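Local coordinates for protein peptide synthetase, module 7 (Actinoplanes teichomyceticus, PDB 4TX3) that recruits the oxygenase OxyB to the peptide synthetase during teicoplanin biosynthesis through its condensation-type X-domain, at residues B[37-42]-B[392-396]; B[222-228]-B[425-431]; B[227-231]-B[354-358]; B[232-238]-B[419-425]. Residues are numbered along the deposited sequence.

How the contacts relate
Three of the four contacts start in the loop and strand at 222-238. Contacts 2 and 3 share Arg-227 and Pro-228 and lie at the surface, joining loop to helix start and loop to loop. Contact 4, partly buried, is the regular one: an antiparallel strand pair with aligned backbone hydrogen bonds, which passes Asp-425 on to contact 2. Contact 1, also partly buried and nearest the centre of the chain, instead joins the two lobes and relies on charged side chains and waters. It touches contact 4 through Arg-37 and Arg-233, and the two share a sulfate; its centre is about 19 Å from that of contact 2.

Contact 1: B[37-42]-B[392-396]; sequences RGRHLS and VEAIE. With SO4 (sulfate ion), chain F.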
# COMPACT_ATOMS: atom_id res chain seq x y z
N ARG B 37 9.36 -30.70 -9.94
CA ARG B 37 9.34 -29.23 -9.96
C ARG B 37 10.07 -28.75 -8.68
O ARG B 37 9.87 -29.34 -7.63
CB ARG B 37 7.90 -28.72 -10.05
CG ARG B 37 7.02 -29.55 -11.00
CD ARG B 37 5.60 -29.00 -11.09
NE ARG B 37 5.58 -27.62 -11.59
CZ ARG B 37 4.57 -26.76 -11.44
NH1 ARG B 37 3.47 -27.11 -10.78
NH2 ARG B 37 4.68 -25.52 -11.92
N GLY B 38 10.84 -27.67 -8.69
CA GLY B 38 10.62 -26.47 -9.45
C GLY B 38 9.84 -25.59 -8.48
O GLY B 38 8.73 -25.17 -8.80
N ARG B 39 10.40 -25.34 -7.29
CA ARG B 39 9.69 -24.51 -6.30
C ARG B 39 9.92 -23.03 -6.56
O ARG B 39 10.80 -22.40 -5.95
CB ARG B 39 10.10 -24.85 -4.88
CG ARG B 39 9.38 -26.06 -4.32
CD ARG B 39 10.07 -26.54 -3.08
NE ARG B 39 11.53 -26.45 -3.24
CZ ARG B 39 12.41 -26.73 -2.27
NH1 ARG B 39 11.99 -27.13 -1.07
NH2 ARG B 39 13.72 -26.60 -2.51
N HIS B 40 9.12 -22.50 -7.48
CA HIS B 40 9.36 -21.19 -8.04
C HIS B 40 8.14 -20.28 -7.90
O HIS B 40 7.01 -20.72 -7.72
CB HIS B 40 9.72 -21.30 -9.52
CG HIS B 40 10.84 -22.26 -9.81
ND1 HIS B 40 11.01 -22.86 -11.04
CD2 HIS B 40 11.87 -22.69 -9.04
CE1 HIS B 40 12.08 -23.64 -11.00
NE2 HIS B 40 12.61 -23.56 -9.80
N LEU B 41 8.40 -18.99 -7.97
CA LEU B 41 7.35 -18.04 -8.21
C LEU B 41 7.60 -17.49 -9.60
O LEU B 41 8.71 -17.05 -9.90
CB LEU B 41 7.36 -16.94 -7.16
CG LEU B 41 6.98 -17.47 -5.77
CD1 LEU B 41 7.47 -16.58 -4.63
CD2 LEU B 41 5.48 -17.67 -5.70
N SER B 42 6.58 -17.56 -10.46
CA SER B 42 6.66 -17.01 -11.80
C SER B 42 5.58 -15.96 -12.07
O SER B 42 4.40 -16.17 -11.81
CB SER B 42 6.57 -18.12 -12.84
OG SER B 42 7.81 -18.78 -13.00
N VAL B 392 -0.16 -22.87 -12.40
CA VAL B 392 -0.20 -23.05 -10.96
C VAL B 392 1.18 -23.46 -10.43
O VAL B 392 1.83 -24.32 -11.02
CB VAL B 392 -1.26 -24.11 -10.56
CG1 VAL B 392 -1.05 -25.38 -11.33
CG2 VAL B 392 -1.21 -24.39 -9.06
N GLU B 393 1.62 -22.85 -9.33
CA GLU B 393 2.96 -23.12 -8.78
C GLU B 393 3.10 -24.54 -8.21
O GLU B 393 2.10 -25.17 -7.85
CB GLU B 393 3.32 -22.10 -7.69
CG GLU B 393 3.13 -20.63 -8.10
CD GLU B 393 4.11 -20.12 -9.18
OE1 GLU B 393 4.91 -20.92 -9.74
OE2 GLU B 393 4.08 -18.89 -9.47
N ALA B 394 4.33 -25.03 -8.13
CA ALA B 394 4.61 -26.32 -7.51
C ALA B 394 4.13 -26.34 -6.06
O ALA B 394 4.23 -25.33 -5.36
CB ALA B 394 6.09 -26.64 -7.58
N ILE B 395 3.61 -27.48 -5.63
CA ILE B 395 3.06 -27.62 -4.28
C ILE B 395 3.82 -28.67 -3.46
O ILE B 395 4.20 -29.72 -3.98
CB ILE B 395 1.56 -27.97 -4.32
CG1 ILE B 395 0.92 -27.88 -2.93
CG2 ILE B 395 1.32 -29.37 -4.91
CD1 ILE B 395 -0.58 -28.11 -2.94
N GLU B 396 4.07 -28.37 -2.18
CA GLU B 396 4.71 -29.30 -1.24
C GLU B 396 3.69 -29.90 -0.29
O GLU B 396 3.90 -30.97 0.27
CB GLU B 396 5.79 -28.61 -0.42
CG GLU B 396 7.01 -28.17 -1.20
CD GLU B 396 8.05 -27.53 -0.30
OE1 GLU B 396 7.75 -26.46 0.28
OE2 GLU B 396 9.15 -28.12 -0.14
S SO4 F . 14.09 -27.13 -6.13
O1 SO4 F . 15.24 -26.43 -5.57
O2 SO4 F . 14.31 -27.36 -7.55
O3 SO4 F . 13.93 -28.43 -5.46
O4 SO4 F . 12.89 -26.32 -5.91
O HOH W 1 6.34 -23.34 -8.88
O HOH W 2 6.18 -23.06 -5.46
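This is a lobe-to-lobe junction of the condensation-domain fold: the entrance to strand 40-49 of one sheet meets the loop that runs from strand 383-388 of that same sheet to strand 399-407 of the other. Glu-393 reaches the strand, its OE2 accepting a hydrogen bond from Ser-42 N at 3.0 Å. Its OE1 lies 2.9 Å from His-40 O, but these are two acceptors and do not bond; water 1 sits beside them, accepting from His-40 N (3.2 Å) and Ala-394 N (2.7 Å). Arg-37 folds over the loop, NH1 and NH2 each donating to Val-392 O at 3.2 Å, while NH2 also has a salt-bridge partner in Glu-112. A cis peptide before Gly-38, whose phi is 93°, turns the chain so that Gly-38 O packs 3.3 Å from Ala-394 CB. Arg-39, the centre of an inverse gamma turn, grips a sulfate that is also bound by His-142, which by sequence takes the place of the first histidine of the HHxxxDG motif. Arg-39 N and NE each donate to sulfate O4 at 3.0 Å, Arg-39 NH2 bonds to Ala-26 O, and Arg-39 NH1 makes a salt bridge to Glu-396 OE2 at 3.1 Å.

Contact 2: B[222-228]-B[425-431]; sequences PFDRARP and DLFDHDT. With SO4 (sulfate ion), chain G.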
# COMPACT_ATOMS: atom_id res chain seq x y z
N PRO B 222 -8.43 -38.28 1.78
CA PRO B 222 -8.93 -39.28 0.82
C PRO B 222 -8.03 -39.45 -0.41
O PRO B 222 -8.39 -39.02 -1.52
CB PRO B 222 -10.30 -38.73 0.43
CG PRO B 222 -10.12 -37.24 0.53
CD PRO B 222 -9.22 -37.03 1.73
N PHE B 223 -6.88 -40.10 -0.22
CA PHE B 223 -5.90 -40.27 -1.30
C PHE B 223 -6.45 -41.13 -2.44
O PHE B 223 -7.29 -41.99 -2.22
CB PHE B 223 -4.61 -40.90 -0.76
CG PHE B 223 -3.91 -40.08 0.29
CD1 PHE B 223 -3.52 -38.77 0.03
CD2 PHE B 223 -3.61 -40.62 1.53
CE1 PHE B 223 -2.85 -38.03 1.00
CE2 PHE B 223 -2.96 -39.88 2.50
CZ PHE B 223 -2.58 -38.58 2.23
N ASP B 224 -5.98 -40.88 -3.66
CA ASP B 224 -6.30 -41.75 -4.79
C ASP B 224 -5.11 -42.66 -5.11
O ASP B 224 -5.27 -43.69 -5.77
CB ASP B 224 -6.68 -40.92 -6.03
CG ASP B 224 -8.05 -40.29 -5.91
OD1 ASP B 224 -9.04 -41.02 -5.67
OD2 ASP B 224 -8.16 -39.06 -6.05
N ARG B 225 -3.93 -42.29 -4.62
CA ARG B 225 -2.70 -43.06 -4.79
C ARG B 225 -1.83 -42.95 -3.56
O ARG B 225 -1.89 -41.96 -2.83
CB ARG B 225 -1.88 -42.59 -5.98
CG ARG B 225 -2.50 -42.76 -7.31
CD ARG B 225 -2.06 -41.67 -8.25
NE ARG B 225 -3.22 -41.28 -9.02
CZ ARG B 225 -3.81 -40.10 -8.96
NH1 ARG B 225 -3.32 -39.14 -8.19
NH2 ARG B 225 -4.88 -39.87 -9.70
N ALA B 226 -0.97 -43.94 -3.35
CA ALA B 226 -0.06 -43.92 -2.22
C ALA B 226 0.98 -42.82 -2.42
O ALA B 226 1.29 -42.45 -3.55
CB ALA B 226 0.61 -45.27 -2.04
N ARG B 227 1.50 -42.29 -1.31
CA ARG B 227 2.54 -41.28 -1.34
C ARG B 227 3.82 -41.91 -1.86
O ARG B 227 4.30 -42.87 -1.26
CB ARG B 227 2.74 -40.67 0.04
CG ARG B 227 3.58 -39.41 0.07
CD ARG B 227 3.87 -38.96 1.50
NE ARG B 227 2.65 -38.72 2.24
CZ ARG B 227 1.93 -37.61 2.15
NH1 ARG B 227 2.33 -36.62 1.35
NH2 ARG B 227 0.82 -37.48 2.86
N PRO B 228 4.35 -41.40 -2.98
CA PRO B 228 5.62 -41.84 -3.55
C PRO B 228 6.79 -41.38 -2.69
O PRO B 228 6.65 -40.40 -1.96
CB PRO B 228 5.66 -41.16 -4.91
CG PRO B 228 4.82 -39.98 -4.76
CD PRO B 228 3.70 -40.40 -3.85
N ASP B 425 -0.22 -35.95 -7.46
CA ASP B 425 0.34 -37.26 -7.16
C ASP B 425 -0.60 -38.09 -6.30
O ASP B 425 -0.62 -39.32 -6.39
CB ASP B 425 1.68 -37.13 -6.44
CG ASP B 425 2.85 -36.98 -7.38
OD1 ASP B 425 2.63 -36.79 -8.59
OD2 ASP B 425 4.00 -37.04 -6.90
N LEU B 426 -1.35 -37.41 -5.44
CA LEU B 426 -2.15 -38.05 -4.40
C LEU B 426 -3.63 -38.00 -4.71
O LEU B 426 -4.38 -38.89 -4.30
CB LEU B 426 -1.90 -37.38 -3.05
CG LEU B 426 -0.46 -37.30 -2.52
CD1 LEU B 426 -0.43 -36.54 -1.20
CD2 LEU B 426 0.15 -38.67 -2.36
N PHE B 427 -4.06 -36.95 -5.41
CA PHE B 427 -5.49 -36.72 -5.63
C PHE B 427 -5.86 -36.55 -7.10
O PHE B 427 -5.14 -35.91 -7.86
CB PHE B 427 -5.96 -35.47 -4.88
CG PHE B 427 -5.72 -35.52 -3.39
CD1 PHE B 427 -6.53 -36.28 -2.56
CD2 PHE B 427 -4.69 -34.76 -2.83
CE1 PHE B 427 -6.32 -36.29 -1.18
CE2 PHE B 427 -4.47 -34.77 -1.46
CZ PHE B 427 -5.29 -35.54 -0.63
N ASP B 428 -7.00 -37.11 -7.46
CA ASP B 428 -7.67 -36.81 -8.72
C ASP B 428 -8.51 -35.55 -8.59
O ASP B 428 -8.92 -35.19 -7.48
CB ASP B 428 -8.55 -37.99 -9.13
CG ASP B 428 -7.76 -39.12 -9.67
OD1 ASP B 428 -6.76 -38.84 -10.35
OD2 ASP B 428 -8.11 -40.30 -9.41
N HIS B 429 -8.80 -34.91 -9.73
CA HIS B 429 -9.56 -33.65 -9.76
C HIS B 429 -10.92 -33.78 -9.10
O HIS B 429 -11.37 -32.84 -8.45
CB HIS B 429 -9.73 -33.16 -11.20
CG HIS B 429 -10.39 -31.82 -11.32
ND1 HIS B 429 -11.75 -31.67 -11.47
CD2 HIS B 429 -9.88 -30.57 -11.30
CE1 HIS B 429 -12.05 -30.39 -11.55
NE2 HIS B 429 -10.93 -29.70 -11.45
N ASP B 430 -11.57 -34.93 -9.26
CA ASP B 430 -12.92 -35.14 -8.70
C ASP B 430 -12.89 -35.29 -7.17
O ASP B 430 -13.79 -34.81 -6.48
CB ASP B 430 -13.63 -36.35 -9.34
CG ASP B 430 -12.85 -37.66 -9.20
OD1 ASP B 430 -12.21 -37.91 -8.15
OD2 ASP B 430 -12.91 -38.48 -10.15
N THR B 431 -11.86 -35.95 -6.66
CA THR B 431 -11.64 -36.01 -5.22
C THR B 431 -11.53 -34.60 -4.64
O THR B 431 -12.13 -34.30 -3.62
CB THR B 431 -10.39 -36.81 -4.88
OG1 THR B 431 -10.44 -38.08 -5.54
CG2 THR B 431 -10.29 -37.04 -3.38
S SO4 G . -7.53 -35.91 -13.12
O1 SO4 G . -6.85 -35.00 -14.07
O2 SO4 G . -6.94 -37.25 -13.18
O3 SO4 G . -7.37 -35.37 -11.77
O4 SO4 G . -8.96 -35.98 -13.45
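Here the loop before strand 235-242 closes over the N-terminal end of helix 429-448 in one lobe of the condensation-domain fold. Leu-426, Arg-225 and Asp-224 have the largest buried areas of the contact. Leu-426 works through both backbone and side chain. Its O takes the short bond from Asp-224 N (2.6 Å) and a weak one from Arg-225 N (3.4 Å). Its side chain packs into the loop, CD1 lying 3.6 Å from Phe-223 CE1 and CD2 3.7 Å from Arg-227 CA and 4.2 Å from Pro-228 CD. Phe-223 also meets the next residue, with CD1 3.7 Å from Phe-427 CZ and the ring planes at 33°, an oblique pairing. Arg-225 stretches alongside the turn: NH1 donates weakly to Asp-425 O at 3.2 Å, and NH2 pairs in a salt bridge with Asp-428 OD1, though the modelled 2.2 Å is too short to trust. Asp-428 holds the N-cap position, yet its own side chain makes no capping bond. Asp-224 ties the loop to the start of the helix, its OD2 accepting from Asp-428 N at 2.7 Å and from Thr-431 OG1 at 2.5 Å. His-429 N, the next amide, donates to O3 of a sulfate probably from the crystallisation liquor, at 2.5 Å.

Contact 3: B[227-231]-B[354-358]; sequences RPAIP and SLSRH
Two irregular surface loops of the condensation-domain fold meet, leading into strands 235-242 and 363-369. The first is extended at Arg-227 (-69/120) and Pro-228 (-71/157), turns at Ala-229 (-62/-45) and extends through Ile-230 and Pro-231. The second opens with an ST turn: Ser-354, chi1 t, accepts from Ser-356 N at its OG (3.1 Å) and from Ser-356 OG (2.5 Å). Phi/psi -83/-28 at Leu-355 and -77/-5 at Ser-356 set the bend, and chi1 40° (p) turns Ser-356 OG back to Ser-354. The nearest CA atoms, Ala-229 and Ser-356, are 5.2 Å apart. Ser-356 CB lies 3.0 Å from Pro-228 O and 3.4 Å from Ala-229 O. Pro-231, ring C-gamma endo, puts CG 3.4 Å from Leu-355 O. Arg-227 extends across as t, t, m, chi4 -81°. Arg-357 (t, t, m, chi4 122°) sets NE over one face of that guanidinium, 3.9 Å from Arg-227 NE; Glu-218, salt-bridged to both, balances the charges. The one hydrogen bond between the loops, Arg-227 NH1 to Ser-356 O, is 3.1 Å.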
# COMPACT_ATOMS: atom_id res chain seq x y z
N ARG B 227 1.50 -42.29 -1.31
CA ARG B 227 2.54 -41.28 -1.34
C ARG B 227 3.82 -41.91 -1.86
O ARG B 227 4.30 -42.87 -1.26
CB ARG B 227 2.74 -40.67 0.04
CG ARG B 227 3.58 -39.41 0.07
CD ARG B 227 3.87 -38.96 1.50
NE ARG B 227 2.65 -38.72 2.24
CZ ARG B 227 1.93 -37.61 2.15
NH1 ARG B 227 2.33 -36.62 1.35
NH2 ARG B 227 0.82 -37.48 2.86
N PRO B 228 4.35 -41.40 -2.98
CA PRO B 228 5.62 -41.84 -3.55
C PRO B 228 6.79 -41.38 -2.69
O PRO B 228 6.65 -40.40 -1.96
CB PRO B 228 5.66 -41.16 -4.91
CG PRO B 228 4.82 -39.98 -4.76
CD PRO B 228 3.70 -40.40 -3.85
N ALA B 229 7.93 -42.06 -2.79
CA ALA B 229 9.12 -41.66 -2.04
C ALA B 229 9.59 -40.26 -2.45
O ALA B 229 9.91 -39.43 -1.60
CB ALA B 229 10.23 -42.67 -2.23
N ILE B 230 9.62 -40.02 -3.75
CA ILE B 230 10.03 -38.72 -4.28
C ILE B 230 8.88 -37.98 -4.93
O ILE B 230 8.27 -38.49 -5.87
CB ILE B 230 11.14 -38.87 -5.32
CG1 ILE B 230 12.32 -39.62 -4.72
CG2 ILE B 230 11.54 -37.51 -5.84
CD1 ILE B 230 13.39 -39.89 -5.74
N PRO B 231 8.59 -36.76 -4.46
CA PRO B 231 7.43 -36.03 -4.94
C PRO B 231 7.65 -35.42 -6.32
O PRO B 231 8.77 -35.04 -6.65
CB PRO B 231 7.26 -34.93 -3.89
CG PRO B 231 8.65 -34.66 -3.43
CD PRO B 231 9.36 -35.99 -3.46
N SER B 354 11.33 -36.49 5.78
CA SER B 354 10.86 -37.23 4.62
C SER B 354 10.79 -36.29 3.43
O SER B 354 10.52 -35.10 3.59
CB SER B 354 9.49 -37.85 4.89
OG SER B 354 8.96 -38.40 3.70
N LEU B 355 11.09 -36.79 2.24
CA LEU B 355 11.00 -35.95 1.06
C LEU B 355 9.57 -35.93 0.59
O LEU B 355 9.12 -34.98 -0.03
CB LEU B 355 11.89 -36.47 -0.07
CG LEU B 355 13.39 -36.60 0.16
CD1 LEU B 355 14.05 -37.05 -1.14
CD2 LEU B 355 13.96 -35.28 0.64
N SER B 356 8.86 -37.01 0.89
CA SER B 356 7.56 -37.28 0.28
C SER B 356 6.44 -36.45 0.88
O SER B 356 5.31 -36.49 0.41
CB SER B 356 7.24 -38.77 0.43
OG SER B 356 7.64 -39.24 1.71
N ARG B 357 6.76 -35.68 1.92
CA ARG B 357 5.73 -35.13 2.77
C ARG B 357 6.16 -33.81 3.39
O ARG B 357 7.32 -33.63 3.74
CB ARG B 357 5.38 -36.14 3.86
CG ARG B 357 4.68 -35.56 5.07
CD ARG B 357 4.62 -36.55 6.20
NE ARG B 357 4.24 -37.86 5.71
CZ ARG B 357 4.97 -38.96 5.87
NH1 ARG B 357 6.13 -38.89 6.51
NH2 ARG B 357 4.54 -40.13 5.38
N HIS B 358 5.22 -32.88 3.50
CA HIS B 358 5.44 -31.67 4.29
C HIS B 358 5.31 -32.01 5.78
O HIS B 358 4.31 -32.60 6.20
CB HIS B 358 4.46 -30.57 3.89
CG HIS B 358 4.83 -29.21 4.42
ND1 HIS B 358 4.21 -28.64 5.50
CD2 HIS B 358 5.76 -28.32 4.01
CE1 HIS B 358 4.74 -27.45 5.74
NE2 HIS B 358 5.68 -27.24 4.85

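Contact 4: B[232-238]-B[419-425]; sequences SRRAGTV and ALHYAAD. With SO4 (sulfate ion), chain F.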
# COMPACT_ATOMS: atom_id res chain seq x y z
N SER B 232 6.59 -35.34 -7.11
CA SER B 232 6.65 -34.60 -8.36
C SER B 232 6.36 -33.13 -8.10
O SER B 232 6.77 -32.27 -8.86
CB SER B 232 5.65 -35.16 -9.36
OG SER B 232 4.35 -34.69 -9.07
N ARG B 233 5.65 -32.87 -7.00
CA ARG B 233 5.13 -31.54 -6.65
C ARG B 233 4.20 -30.94 -7.71
O ARG B 233 4.00 -29.73 -7.72
CB ARG B 233 6.27 -30.55 -6.37
CG ARG B 233 7.20 -30.93 -5.24
CD ARG B 233 8.20 -29.80 -4.97
NE ARG B 233 9.24 -30.18 -4.02
CZ ARG B 233 10.54 -30.00 -4.20
NH1 ARG B 233 11.00 -29.41 -5.30
NH2 ARG B 233 11.39 -30.39 -3.27
N ARG B 234 3.63 -31.77 -8.58
CA ARG B 234 2.65 -31.25 -9.54
C ARG B 234 1.35 -30.90 -8.83
O ARG B 234 1.00 -31.48 -7.82
CB ARG B 234 2.39 -32.26 -10.66
CG ARG B 234 3.55 -32.46 -11.63
CD ARG B 234 3.24 -33.50 -12.71
NE ARG B 234 2.98 -34.82 -12.13
CZ ARG B 234 1.80 -35.44 -12.09
NH1 ARG B 234 0.72 -34.90 -12.67
NH2 ARG B 234 1.70 -36.64 -11.51
N ALA B 235 0.61 -29.95 -9.39
CA ALA B 235 -0.55 -29.42 -8.70
C ALA B 235 -1.71 -29.16 -9.64
O ALA B 235 -1.51 -28.68 -10.75
CB ALA B 235 -0.19 -28.14 -7.96
N GLY B 236 -2.91 -29.47 -9.18
CA GLY B 236 -4.12 -29.10 -9.90
C GLY B 236 -4.90 -28.12 -9.05
O GLY B 236 -4.57 -27.92 -7.88
N THR B 237 -5.93 -27.50 -9.62
CA THR B 237 -6.78 -26.62 -8.84
C THR B 237 -8.24 -26.85 -9.14
O THR B 237 -8.57 -27.43 -10.16
CB THR B 237 -6.47 -25.13 -9.09
OG1 THR B 237 -6.59 -24.84 -10.49
CG2 THR B 237 -5.06 -24.80 -8.65
N VAL B 238 -9.10 -26.42 -8.21
CA VAL B 238 -10.54 -26.40 -8.39
C VAL B 238 -11.06 -25.11 -7.76
O VAL B 238 -10.65 -24.74 -6.65
CB VAL B 238 -11.24 -27.64 -7.74
CG1 VAL B 238 -10.77 -28.92 -8.38
CG2 VAL B 238 -10.97 -27.71 -6.24
N ALA B 419 -9.82 -21.03 -4.47
CA ALA B 419 -9.41 -22.25 -5.13
C ALA B 419 -8.74 -23.19 -4.15
O ALA B 419 -8.13 -22.76 -3.18
CB ALA B 419 -8.48 -21.94 -6.27
N LEU B 420 -8.89 -24.48 -4.43
CA LEU B 420 -8.21 -25.53 -3.69
C LEU B 420 -7.08 -26.08 -4.55
O LEU B 420 -7.34 -26.62 -5.62
CB LEU B 420 -9.19 -26.66 -3.29
CG LEU B 420 -8.53 -27.92 -2.72
CD1 LEU B 420 -7.73 -27.60 -1.44
CD2 LEU B 420 -9.55 -28.99 -2.44
N HIS B 421 -5.84 -25.91 -4.11
CA HIS B 421 -4.73 -26.52 -4.83
C HIS B 421 -4.43 -27.88 -4.20
O HIS B 421 -4.48 -28.02 -2.99
CB HIS B 421 -3.51 -25.62 -4.80
CG HIS B 421 -3.74 -24.27 -5.41
ND1 HIS B 421 -2.99 -23.78 -6.45
CD2 HIS B 421 -4.64 -23.30 -5.11
CE1 HIS B 421 -3.41 -22.57 -6.77
NE2 HIS B 421 -4.41 -22.25 -5.98
N TYR B 422 -4.14 -28.88 -5.02
CA TYR B 422 -3.87 -30.20 -4.47
C TYR B 422 -2.72 -30.88 -5.16
O TYR B 422 -2.39 -30.58 -6.31
CB TYR B 422 -5.11 -31.10 -4.57
CG TYR B 422 -5.55 -31.31 -6.00
CD1 TYR B 422 -6.37 -30.38 -6.63
CD2 TYR B 422 -5.14 -32.42 -6.72
CE1 TYR B 422 -6.78 -30.55 -7.94
CE2 TYR B 422 -5.53 -32.60 -8.04
CZ TYR B 422 -6.35 -31.66 -8.64
OH TYR B 422 -6.76 -31.84 -9.94
N ALA B 423 -2.13 -31.83 -4.45
CA ALA B 423 -1.00 -32.58 -4.97
C ALA B 423 -1.53 -33.64 -5.93
O ALA B 423 -2.15 -34.62 -5.51
CB ALA B 423 -0.21 -33.21 -3.83
N ALA B 424 -1.28 -33.45 -7.22
CA ALA B 424 -1.88 -34.34 -8.23
C ALA B 424 -1.37 -35.78 -8.10
O ALA B 424 -2.02 -36.71 -8.54
CB ALA B 424 -1.62 -33.80 -9.63
N ASP B 425 -0.22 -35.95 -7.46
CA ASP B 425 0.34 -37.26 -7.16
C ASP B 425 -0.60 -38.09 -6.30
O ASP B 425 -0.62 -39.32 -6.39
CB ASP B 425 1.68 -37.13 -6.44
CG ASP B 425 2.85 -36.98 -7.38
OD1 ASP B 425 2.63 -36.79 -8.59
OD2 ASP B 425 4.00 -37.04 -6.90
S SO4 F . 14.09 -27.13 -6.13
O1 SO4 F . 15.24 -26.43 -5.57
O2 SO4 F . 14.31 -27.36 -7.55
O3 SO4 F . 13.93 -28.43 -5.46
O4 SO4 F . 12.89 -26.32 -5.91
O HOH W 3 2.01 -33.80 -6.53
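Asp-425 gathers the strongest polar contacts. Its OD1 accepts from Ser-232 OG at 2.8 Å and forms a salt bridge with Arg-234 NH2 at 3.1 Å, while OD2 takes Ser-232 N at 3.1 Å. Ser-232 OG in turn accepts from Arg-234 N (3.0 Å), an ST turn that shapes the chain just before the strand. Arg-234 O receives Ala-424 N at 3.1 Å, and water 3 bridges it to Asp-425 N. From there strands 235-238 and 419-423 run antiparallel, axes 4.7 Å apart at 156°. Gly-236 and Tyr-422 form a hydrogen-bonded pair, Gly-236 N to Tyr-422 O 3.1 Å and Tyr-422 N to Gly-236 O 3.0 Å; further along, Leu-420 N reaches Val-238 O at 2.8 Å. The Tyr-422 ring lies over Gly-236, whose CA makes a CH-pi contact 4.0 Å from the centroid; a CB there would run into the phenol oxygen. On the other face of the sheet Thr-237 CG2 sits 3.4 Å from the centroid of the His-421 ring. Val-238 CG2 packs 3.6 Å from Leu-420 CB. Strand 235-242 is one edge of its four-stranded sheet within this chain, with strand 399-407 on the far side of 413-423; helix 429-448 covers the face carrying Val-238 and Tyr-422, and the interlobe loop at Val-392 and Ile-395 meets the face of His-421 and Ala-235.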